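Periplasmic binding protein (Veillonella parvula, PDB 4OVK) probably captures a solute, of unassigned identity, outside the cytoplasmic membrane and delivers it to an ABC transporter. Local coordinates at residues V181-L189 against I247-W257; V268-W278 against I330-T338. All coordinates share one frame; numbering follows the deposited sequence.

Contact 1 of 2, residues V181-L189 against I247-W257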
loop_
_atom_site.group_PDB
_atom_site.type_symbol
_atom_site.label_atom_id
_atom_site.label_comp_id
_atom_site.label_asym_id
_atom_site.label_seq_id
_atom_site.Cartn_x
_atom_site.Cartn_y
_atom_site.Cartn_z
ATOM N N VAL A 181 6.878 5.550 -18.738
ATOM C CA VAL A 181 7.142 4.774 -17.522
ATOM C C VAL A 181 6.451 3.424 -17.600
ATOM O O VAL A 181 5.252 3.353 -17.929
ATOM C CB VAL A 181 6.644 5.499 -16.247
ATOM C CG1 VAL A 181 7.045 4.726 -14.997
ATOM C CG2 VAL A 181 7.157 6.939 -16.187
ATOM N N LEU A 182 7.216 2.373 -17.294
ATOM C CA LEU A 182 6.723 0.995 -17.230
ATOM C C LEU A 182 6.783 0.536 -15.773
ATOM O O LEU A 182 7.828 0.660 -15.119
ATOM C CB LEU A 182 7.608 0.076 -18.066
ATOM C CG LEU A 182 7.157 -1.389 -18.118
ATOM C CD1 LEU A 182 5.840 -1.505 -18.871
ATOM C CD2 LEU A 182 8.230 -2.247 -18.763
ATOM N N TYR A 183 5.668 0.015 -15.259
ATOM C CA TYR A 183 5.644 -0.567 -13.925
ATOM C C TYR A 183 5.671 -2.088 -14.102
ATOM O O TYR A 183 4.681 -2.697 -14.498
ATOM C CB TYR A 183 4.407 -0.086 -13.156
ATOM C CG TYR A 183 4.584 0.038 -11.639
ATOM C CD1 TYR A 183 4.858 -1.068 -10.856
ATOM C CD2 TYR A 183 4.469 1.270 -11.001
ATOM C CE1 TYR A 183 4.999 -0.958 -9.474
ATOM C CE2 TYR A 183 4.628 1.397 -9.629
ATOM C CZ TYR A 183 4.881 0.278 -8.867
ATOM O OH TYR A 183 5.013 0.399 -7.499
ATOM N N LEU A 184 6.846 -2.671 -13.878
ATOM C CA LEU A 184 7.086 -4.094 -14.085
ATOM C C LEU A 184 6.867 -4.848 -12.773
ATOM O O LEU A 184 7.491 -4.527 -11.759
ATOM C CB LEU A 184 8.522 -4.302 -14.626
ATOM C CG LEU A 184 8.997 -5.733 -14.923
ATOM C CD1 LEU A 184 8.186 -6.404 -16.029
ATOM C CD2 LEU A 184 10.481 -5.723 -15.298
ATOM N N GLN A 185 5.963 -5.833 -12.782
ATOM C CA GLN A 185 5.646 -6.566 -11.554
ATOM C C GLN A 185 6.720 -7.565 -11.143
ATOM O O GLN A 185 7.028 -7.702 -9.947
ATOM C CB GLN A 185 4.323 -7.329 -11.665
ATOM C CG GLN A 185 3.754 -7.679 -10.285
ATOM C CD GLN A 185 2.462 -8.482 -10.320
ATOM O OE1 GLN A 185 1.670 -8.444 -9.378
ATOM N NE2 GLN A 185 2.251 -9.227 -11.392
ATOM N N ASN A 186 7.256 -8.294 -12.120
ATOM C CA ASN A 186 8.038 -9.496 -11.818
ATOM C C ASN A 186 9.016 -9.878 -12.934
ATOM O O ASN A 186 9.237 -9.095 -13.856
ATOM C CB ASN A 186 7.086 -10.651 -11.476
ATOM C CG ASN A 186 6.103 -10.963 -12.578
ATOM O OD1 ASN A 186 6.392 -10.794 -13.758
ATOM N ND2 ASN A 186 4.932 -11.467 -12.191
ATOM N N LYS A 187 9.585 -11.082 -12.835
ATOM C CA LYS A 187 10.541 -11.604 -13.816
ATOM C C LYS A 187 9.876 -12.338 -14.978
ATOM O O LYS A 187 10.567 -12.967 -15.790
ATOM C CB LYS A 187 11.527 -12.547 -13.120
ATOM C CG LYS A 187 12.276 -11.892 -11.969
ATOM C CD LYS A 187 13.345 -12.800 -11.376
ATOM C CE LYS A 187 12.793 -13.686 -10.287
ATOM N NZ LYS A 187 12.290 -12.940 -9.108
ATOM N N ASN A 188 8.550 -12.243 -15.066
ATOM C CA ASN A 188 7.775 -12.976 -16.060
ATOM C C ASN A 188 6.966 -12.032 -16.956
ATOM O O ASN A 188 5.872 -12.376 -17.397
ATOM C CB ASN A 188 6.855 -13.983 -15.350
ATOM C CG ASN A 188 6.434 -15.135 -16.247
ATOM O OD1 ASN A 188 7.151 -15.509 -17.180
ATOM N ND2 ASN A 188 5.266 -15.716 -15.959
ATOM N N LEU A 189 7.512 -10.837 -17.212
ATOM C CA LEU A 189 6.954 -9.902 -18.192
ATOM C C LEU A 189 5.514 -9.469 -17.891
ATOM O O LEU A 189 4.731 -9.182 -18.796
ATOM C CB LEU A 189 7.062 -10.488 -19.611
ATOM C CG LEU A 189 8.496 -10.701 -20.103
ATOM C CD1 LEU A 189 8.519 -11.571 -21.351
ATOM C CD2 LEU A 189 9.165 -9.353 -20.359
ATOM N N ILE A 247 17.997 -6.621 -14.217
ATOM C CA ILE A 247 17.742 -6.075 -15.543
ATOM C C ILE A 247 19.062 -5.616 -16.182
ATOM O O ILE A 247 19.350 -5.955 -17.322
ATOM C CB ILE A 247 16.762 -4.877 -15.469
ATOM C CG1 ILE A 247 15.376 -5.289 -14.952
ATOM C CG2 ILE A 247 16.650 -4.176 -16.817
ATOM C CD1 ILE A 247 14.597 -6.248 -15.820
ATOM N N TYR A 248 19.859 -4.840 -15.446
ATOM C CA TYR A 248 21.125 -4.319 -15.983
ATOM C C TYR A 248 22.074 -5.426 -16.460
ATOM O O TYR A 248 22.771 -5.266 -17.466
ATOM C CB TYR A 248 21.848 -3.449 -14.937
ATOM C CG TYR A 248 21.113 -2.180 -14.529
ATOM C CD1 TYR A 248 20.445 -1.396 -15.469
ATOM C CD2 TYR A 248 21.114 -1.752 -13.207
ATOM C CE1 TYR A 248 19.782 -0.237 -15.091
ATOM C CE2 TYR A 248 20.456 -0.591 -12.817
ATOM C CZ TYR A 248 19.791 0.162 -13.759
ATOM O OH TYR A 248 19.163 1.327 -13.389
ATOM N N GLN A 249 22.101 -6.547 -15.735
ATOM C CA GLN A 249 22.978 -7.668 -16.077
ATOM C C GLN A 249 22.273 -8.800 -16.839
ATOM O O GLN A 249 22.825 -9.895 -16.978
ATOM C CB GLN A 249 23.627 -8.213 -14.814
ATOM C CG GLN A 249 24.421 -7.181 -14.026
ATOM C CD GLN A 249 25.335 -7.826 -12.995
ATOM O OE1 GLN A 249 25.900 -8.902 -13.229
ATOM N NE2 GLN A 249 25.488 -7.173 -11.851
ATOM N N ASP A 250 21.067 -8.532 -17.337
ATOM C CA ASP A 250 20.283 -9.495 -18.128
ATOM C C ASP A 250 20.323 -10.891 -17.524
ATOM O O ASP A 250 20.779 -11.851 -18.141
ATOM C CB ASP A 250 20.729 -9.505 -19.605
ATOM C CG ASP A 250 20.044 -8.422 -20.432
ATOM O OD1 ASP A 250 18.784 -8.343 -20.427
ATOM O OD2 ASP A 250 20.768 -7.654 -21.100
ATOM N N LYS A 251 19.847 -10.978 -16.290
ATOM C CA LYS A 251 19.755 -12.245 -15.588
ATOM C C LYS A 251 18.477 -13.006 -15.900
ATOM O O LYS A 251 18.332 -14.144 -15.462
ATOM C CB LYS A 251 19.840 -12.005 -14.092
ATOM C CG LYS A 251 21.103 -11.279 -13.657
ATOM C CD LYS A 251 21.151 -11.203 -12.139
ATOM C CE LYS A 251 22.144 -10.172 -11.647
ATOM N NZ LYS A 251 22.044 -9.963 -10.179
ATOM N N LEU A 252 17.563 -12.401 -16.655
ATOM C CA LEU A 252 16.230 -12.983 -16.856
ATOM C C LEU A 252 16.132 -13.744 -18.181
ATOM O O LEU A 252 16.293 -13.155 -19.265
ATOM C CB LEU A 252 15.163 -11.895 -16.780
ATOM C CG LEU A 252 15.227 -11.027 -15.523
ATOM C CD1 LEU A 252 14.161 -9.940 -15.560
ATOM C CD2 LEU A 252 15.119 -11.881 -14.265
ATOM N N GLU A 253 15.874 -15.051 -18.082
ATOM C CA GLU A 253 15.816 -15.940 -19.253
ATOM C C GLU A 253 14.765 -15.512 -20.259
ATOM O O GLU A 253 13.642 -15.183 -19.880
ATOM C CB GLU A 253 15.529 -17.390 -18.838
ATOM C CG GLU A 253 16.756 -18.282 -18.799
ATOM C CD GLU A 253 16.413 -19.707 -18.425
ATOM O OE1 GLU A 253 16.092 -20.509 -19.329
ATOM O OE2 GLU A 253 16.465 -20.012 -17.224
ATOM N N GLY A 254 15.140 -15.524 -21.540
ATOM C CA GLY A 254 14.236 -15.143 -22.633
ATOM C C GLY A 254 13.999 -13.648 -22.809
ATOM O O GLY A 254 13.156 -13.241 -23.612
ATOM N N GLN A 255 14.741 -12.821 -22.077
ATOM C CA GLN A 255 14.526 -11.374 -22.109
ATOM C C GLN A 255 15.834 -10.664 -22.356
ATOM O O GLN A 255 16.853 -10.990 -21.761
ATOM C CB GLN A 255 13.908 -10.882 -20.790
ATOM C CG GLN A 255 12.598 -11.572 -20.433
ATOM C CD GLN A 255 12.140 -11.300 -19.012
ATOM O OE1 GLN A 255 12.365 -10.223 -18.457
ATOM N NE2 GLN A 255 11.483 -12.285 -18.412
ATOM N N ASN A 256 15.791 -9.697 -23.256
ATOM C CA ASN A 256 16.926 -8.852 -23.547
ATOM C C ASN A 256 16.506 -7.402 -23.314
ATOM O O ASN A 256 15.815 -6.793 -24.134
ATOM C CB ASN A 256 17.398 -9.075 -24.985
ATOM C CG ASN A 256 18.671 -8.316 -25.310
ATOM O OD1 ASN A 256 19.152 -7.498 -24.524
ATOM N ND2 ASN A 256 19.218 -8.581 -26.484
ATOM N N TRP A 257 16.932 -6.873 -22.176
ATOM C CA TRP A 257 16.606 -5.517 -21.754
ATOM C C TRP A 257 17.670 -4.494 -22.195
ATOM O O TRP A 257 17.473 -3.306 -22.004
ATOM C CB TRP A 257 16.450 -5.490 -20.224
ATOM C CG TRP A 257 15.220 -6.207 -19.759
ATOM C CD1 TRP A 257 15.105 -7.533 -19.467
ATOM C CD2 TRP A 257 13.927 -5.636 -19.555
ATOM N NE1 TRP A 257 13.814 -7.827 -19.090
ATOM C CE2 TRP A 257 13.068 -6.681 -19.138
ATOM C CE3 TRP A 257 13.406 -4.343 -19.683
ATOM C CZ2 TRP A 257 11.717 -6.470 -18.839
ATOM C CZ3 TRP A 257 12.055 -4.133 -19.390
ATOM C CH2 TRP A 257 11.231 -5.191 -18.969
HETATM O O HOH W 1 10.185 -9.634 -16.640
#
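The backbones of 181-189 and 247-257 come nearest at Lys187 and Leu252, whose CA atoms lie 6.6 Å apart. In this periplasmic binding protein, 181-184 ends an inner strand of a four-stranded parallel sheet and runs on into a loop; across from it, helix 244-248 closes in a Schellman motif with Asp250 as its C-prime residue, and a type II beta turn from Leu252 to Gln255 follows. The loop and the turn are tied by Gln255: its NE2 donates to Lys187 O at 2.9 Å. Lys187 O lies in the amide plane of Gln255, whereas NE2 stands above the carbonyl plane of Lys187, off its lone pairs. The other end of the amide, OE1, accepts from Trp257 NE1 and from a water that also bridges Asn186 O and Leu189 N, which fixes the amide's rotation. Leu189 lies over one face of this amide, CD2 3.8 Å from Gln255 CD. Beyond Gln255 in the chain, the indole of Trp257 takes Leu182 CD2 at its edge, Leu184 CD2 obliquely at 3.8 Å from CH2, and Ile247 CD1 over one face. With CG anti to the backbone N (chi1 -180°), Leu184 reaches out from the strand to this ring; Ile226 of helix 223-229 also touches the indole. Lys187 lays its aliphatic part across Leu252, CD to CD2 3.5 Å, while its NZ turns off to a salt bridge with Asp240 OD2.

Contact 2 of 2, residues V268-W278 against I330-T338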
loop_
_atom_site.group_PDB
_atom_site.type_symbol
_atom_site.label_atom_id
_atom_site.label_comp_id
_atom_site.label_asym_id
_atom_site.label_seq_id
_atom_site.Cartn_x
_atom_site.Cartn_y
_atom_site.Cartn_z
ATOM N N VAL A 268 16.190 2.293 -13.844
ATOM C CA VAL A 268 15.401 1.153 -13.347
ATOM C C VAL A 268 15.433 1.198 -11.830
ATOM O O VAL A 268 16.505 1.125 -11.206
ATOM C CB VAL A 268 15.969 -0.204 -13.802
ATOM C CG1 VAL A 268 15.068 -1.355 -13.351
ATOM C CG2 VAL A 268 16.172 -0.244 -15.308
ATOM N N TYR A 269 14.255 1.318 -11.233
ATOM C CA TYR A 269 14.131 1.591 -9.804
ATOM C C TYR A 269 13.199 0.609 -9.114
ATOM O O TYR A 269 12.074 0.402 -9.574
ATOM C CB TYR A 269 13.557 2.977 -9.601
ATOM C CG TYR A 269 14.347 4.088 -10.264
ATOM C CD1 TYR A 269 15.561 4.501 -9.748
ATOM C CD2 TYR A 269 13.869 4.720 -11.409
ATOM C CE1 TYR A 269 16.279 5.535 -10.354
ATOM C CE2 TYR A 269 14.564 5.748 -12.005
ATOM C CZ TYR A 269 15.777 6.149 -11.479
ATOM O OH TYR A 269 16.477 7.184 -12.085
ATOM N N LYS A 270 13.652 0.044 -7.996
ATOM C CA LYS A 270 12.776 -0.746 -7.121
ATOM C C LYS A 270 11.855 0.145 -6.275
ATOM O O LYS A 270 12.311 1.050 -5.556
ATOM C CB LYS A 270 13.620 -1.626 -6.210
ATOM C CG LYS A 270 12.858 -2.590 -5.305
ATOM C CD LYS A 270 12.264 -3.742 -6.083
ATOM C CE LYS A 270 12.026 -4.944 -5.193
ATOM N NZ LYS A 270 11.335 -6.038 -5.909
ATOM N N ALA A 271 10.556 -0.118 -6.336
ATOM C CA ALA A 271 9.607 0.671 -5.558
ATOM C C ALA A 271 9.907 0.562 -4.064
ATOM O O ALA A 271 10.236 -0.521 -3.571
ATOM C CB ALA A 271 8.186 0.217 -5.817
ATOM N N PRO A 272 9.773 1.670 -3.336
ATOM C CA PRO A 272 9.927 1.599 -1.885
ATOM C C PRO A 272 8.846 0.770 -1.194
ATOM O O PRO A 272 7.780 0.482 -1.775
ATOM C CB PRO A 272 9.813 3.055 -1.442
ATOM C CG PRO A 272 10.031 3.852 -2.659
ATOM C CD PRO A 272 9.483 3.040 -3.782
HETATM N N MSE A 273 9.142 0.390 0.037
HETATM C CA MSE A 273 8.177 -0.264 0.908
HETATM C C MSE A 273 8.382 0.213 2.321
HETATM O O MSE A 273 9.470 0.103 2.861
HETATM C CB MSE A 273 8.368 -1.764 0.792
HETATM C CG MSE A 273 7.582 -2.481 1.882
HETATM SE SE MSE A 273 7.448 -4.350 1.354
HETATM C CE MSE A 273 9.051 -4.904 2.334
ATOM N N GLY A 274 7.317 0.741 2.919
ATOM C CA GLY A 274 7.316 1.173 4.293
ATOM C C GLY A 274 6.654 0.091 5.122
ATOM O O GLY A 274 7.124 -1.042 5.129
ATOM N N ILE A 275 5.554 0.457 5.771
ATOM C CA ILE A 275 4.848 -0.432 6.677
ATOM C C ILE A 275 4.182 -1.578 5.903
ATOM O O ILE A 275 3.985 -2.675 6.441
ATOM C CB ILE A 275 3.835 0.381 7.512
ATOM C CG1 ILE A 275 3.501 -0.360 8.810
ATOM C CG2 ILE A 275 2.641 0.778 6.655
ATOM C CD1 ILE A 275 2.700 0.460 9.783
ATOM N N TYR A 276 3.876 -1.312 4.635
ATOM C CA TYR A 276 3.259 -2.256 3.708
ATOM C C TYR A 276 3.803 -1.828 2.348
ATOM O O TYR A 276 4.397 -0.728 2.220
ATOM C CB TYR A 276 1.721 -2.163 3.767
ATOM C CG TYR A 276 1.030 -3.315 3.064
ATOM C CD1 TYR A 276 1.071 -4.602 3.590
ATOM C CD2 TYR A 276 0.374 -3.130 1.856
ATOM C CE1 TYR A 276 0.474 -5.662 2.936
ATOM C CE2 TYR A 276 -0.242 -4.182 1.206
ATOM C CZ TYR A 276 -0.181 -5.443 1.744
ATOM O OH TYR A 276 -0.782 -6.487 1.083
ATOM N N ARG A 277 3.673 -2.667 1.335
ATOM C CA ARG A 277 4.186 -2.233 0.036
ATOM C C ARG A 277 3.385 -1.027 -0.479
ATOM O O ARG A 277 2.213 -0.830 -0.145
ATOM C CB ARG A 277 4.275 -3.367 -0.974
ATOM C CG ARG A 277 2.959 -3.952 -1.378
ATOM C CD ARG A 277 3.154 -5.266 -2.125
ATOM N NE ARG A 277 1.851 -5.868 -2.332
ATOM C CZ ARG A 277 1.500 -7.114 -2.016
ATOM N NH1 ARG A 277 0.258 -7.506 -2.254
ATOM N NH2 ARG A 277 2.366 -7.974 -1.486
ATOM N N TRP A 278 4.074 -0.195 -1.240
ATOM C CA TRP A 278 3.531 1.058 -1.717
ATOM C C TRP A 278 2.949 0.931 -3.120
ATOM O O TRP A 278 2.515 1.926 -3.693
ATOM C CB TRP A 278 4.633 2.124 -1.677
ATOM C CG TRP A 278 4.979 2.619 -0.312
ATOM C CD1 TRP A 278 4.518 2.136 0.894
ATOM C CD2 TRP A 278 5.888 3.683 0.008
ATOM N NE1 TRP A 278 5.079 2.852 1.931
ATOM C CE2 TRP A 278 5.917 3.807 1.413
ATOM C CE3 TRP A 278 6.674 4.560 -0.763
ATOM C CZ2 TRP A 278 6.703 4.761 2.065
ATOM C CZ3 TRP A 278 7.458 5.511 -0.105
ATOM C CH2 TRP A 278 7.459 5.601 1.290
ATOM N N ILE A 330 13.895 1.488 3.448
ATOM C CA ILE A 330 12.542 1.811 2.992
ATOM C C ILE A 330 12.543 2.342 1.556
ATOM O O ILE A 330 11.750 1.899 0.733
ATOM C CB ILE A 330 11.871 2.838 3.920
ATOM C CG1 ILE A 330 11.588 2.174 5.277
ATOM C CG2 ILE A 330 10.618 3.421 3.276
ATOM C CD1 ILE A 330 11.167 3.134 6.371
ATOM N N LEU A 331 13.453 3.266 1.257
ATOM C CA LEU A 331 13.439 3.950 -0.033
ATOM C C LEU A 331 14.372 3.314 -1.078
ATOM O O LEU A 331 14.462 3.825 -2.189
ATOM C CB LEU A 331 13.805 5.428 0.164
ATOM C CG LEU A 331 12.846 6.291 0.990
ATOM C CD1 LEU A 331 13.345 7.728 1.101
ATOM C CD2 LEU A 331 11.458 6.252 0.360
ATOM N N ASN A 332 15.027 2.200 -0.735
ATOM C CA ASN A 332 15.924 1.496 -1.661
ATOM C C ASN A 332 17.003 2.438 -2.227
ATOM O O ASN A 332 17.301 2.404 -3.419
ATOM C CB ASN A 332 15.103 0.864 -2.800
ATOM C CG ASN A 332 14.240 -0.291 -2.322
ATOM O OD1 ASN A 332 14.683 -1.103 -1.538
ATOM N ND2 ASN A 332 13.002 -0.361 -2.801
ATOM N N ILE A 333 17.584 3.265 -1.360
ATOM C CA ILE A 333 18.522 4.310 -1.798
ATOM C C ILE A 333 19.781 3.691 -2.400
ATOM O O ILE A 333 20.190 4.082 -3.498
ATOM C CB ILE A 333 18.813 5.312 -0.668
ATOM C CG1 ILE A 333 17.540 6.153 -0.423
ATOM C CG2 ILE A 333 20.033 6.188 -0.983
ATOM C CD1 ILE A 333 17.605 7.087 0.764
ATOM N N SER A 334 20.369 2.717 -1.705
ATOM C CA SER A 334 21.554 2.022 -2.215
ATOM C C SER A 334 21.218 1.146 -3.409
ATOM O O SER A 334 21.955 1.141 -4.412
ATOM C CB SER A 334 22.210 1.162 -1.126
ATOM O OG SER A 334 22.765 1.977 -0.108
ATOM N N ILE A 335 20.119 0.400 -3.289
ATOM C CA ILE A 335 19.657 -0.496 -4.342
ATOM C C ILE A 335 19.415 0.253 -5.653
ATOM O O ILE A 335 19.807 -0.215 -6.730
ATOM C CB ILE A 335 18.387 -1.281 -3.880
ATOM C CG1 ILE A 335 18.794 -2.370 -2.874
ATOM C CG2 ILE A 335 17.632 -1.899 -5.050
ATOM C CD1 ILE A 335 17.635 -3.051 -2.167
ATOM N N ASN A 336 18.800 1.426 -5.552
ATOM C CA ASN A 336 18.443 2.227 -6.720
ATOM C C ASN A 336 19.486 3.255 -7.153
ATOM O O ASN A 336 19.316 3.897 -8.179
ATOM C CB ASN A 336 17.137 2.972 -6.443
ATOM C CG ASN A 336 15.951 2.051 -6.412
ATOM O OD1 ASN A 336 16.029 0.897 -6.838
ATOM N ND2 ASN A 336 14.841 2.552 -5.891
ATOM N N ASN A 337 20.555 3.396 -6.373
ATOM C CA ASN A 337 21.555 4.435 -6.595
ATOM C C ASN A 337 20.887 5.805 -6.782
ATOM O O ASN A 337 21.110 6.494 -7.787
ATOM C CB ASN A 337 22.457 4.079 -7.792
ATOM C CG ASN A 337 23.733 4.899 -7.829
ATOM O OD1 ASN A 337 24.155 5.485 -6.823
ATOM N ND2 ASN A 337 24.358 4.952 -9.001
ATOM N N THR A 338 20.071 6.185 -5.792
ATOM C CA THR A 338 19.385 7.489 -5.766
ATOM C C THR A 338 19.810 8.235 -4.515
ATOM O O THR A 338 19.015 8.368 -3.571
ATOM C CB THR A 338 17.844 7.343 -5.727
ATOM O OG1 THR A 338 17.458 6.493 -4.634
ATOM C CG2 THR A 338 17.319 6.769 -7.025
HETATM O O HOH W 2 19.058 2.048 -10.877
#
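Lys270, in the outermost strand 268-270 of the parallel sheet, is gripped by the amide of Asn336 near the C-terminal end of the chain. With CG anti to its carbonyl carbon (chi1 -71°), Asn336 directs this amide at the Lys270 backbone: OD1 accepts from Lys270 N at 2.8 Å, and ND2 donates to Lys270 O at 3.0 Å in a nearly straight bond (173°). Asn332, the C-prime residue of a Schellman motif, sends ND2 to the same Lys270 O, arriving over the opposite face of that carbonyl plane at 3.2 Å. The ammonium group of Lys270 is bound by the carbonyls of Ser237, Asp240 and Ile242. Further on, Met273 N donates to Ile330 O, and Pro272 and Trp278 close round Leu331 CD2, which stands 4.1 Å from Trp278 CZ3; Trp291 of helix 285-296 touches Pro272 and Asn336. Tyr269 meets Asn336 CB with its ring edge, and Tyr269 CE1 lies 3.7 Å from Thr338 CG2. All this is densely packed and buried. The looser side is at partly exposed Ile335, whose CG2 only reaches Lys270 CB at 4.2 Å. An alanine in place of Asn336 would take away both amide bonds and is likely to leave Lys270 N without its mate in this contact and Lys270 O held by Asn332 alone. At Lys270 the amide of Asn336 thus takes the place that a further strand's backbone would have, with Asn332 adding a second donor to the carbonyl.

Contacts 1 and 2 follow one another along the chain, 181-189 with 247-257 closing before 268-278 opens, and their centres lie about 17 Å apart. Both reach one parallel sheet, ordered 208-209, 180-184, 233-236, 268-270: contact 1 uses an inner strand, contact 2 the edge strand, with 233-236 between them. They also touch directly, through a probable hydrogen bond from Val268 N to Tyr248 OH and packing of Tyr183 OH on Ala271 CB. Asp240 serves both, its carboxylate for Lys187 and its carbonyl for Lys270. Contact 1 lies within the domain built on this sheet, joining its inner strand to the loop after helix 244-248, whereas contact 2 fastens the sheet edge to the C-terminal helices 324-331 and 333-336.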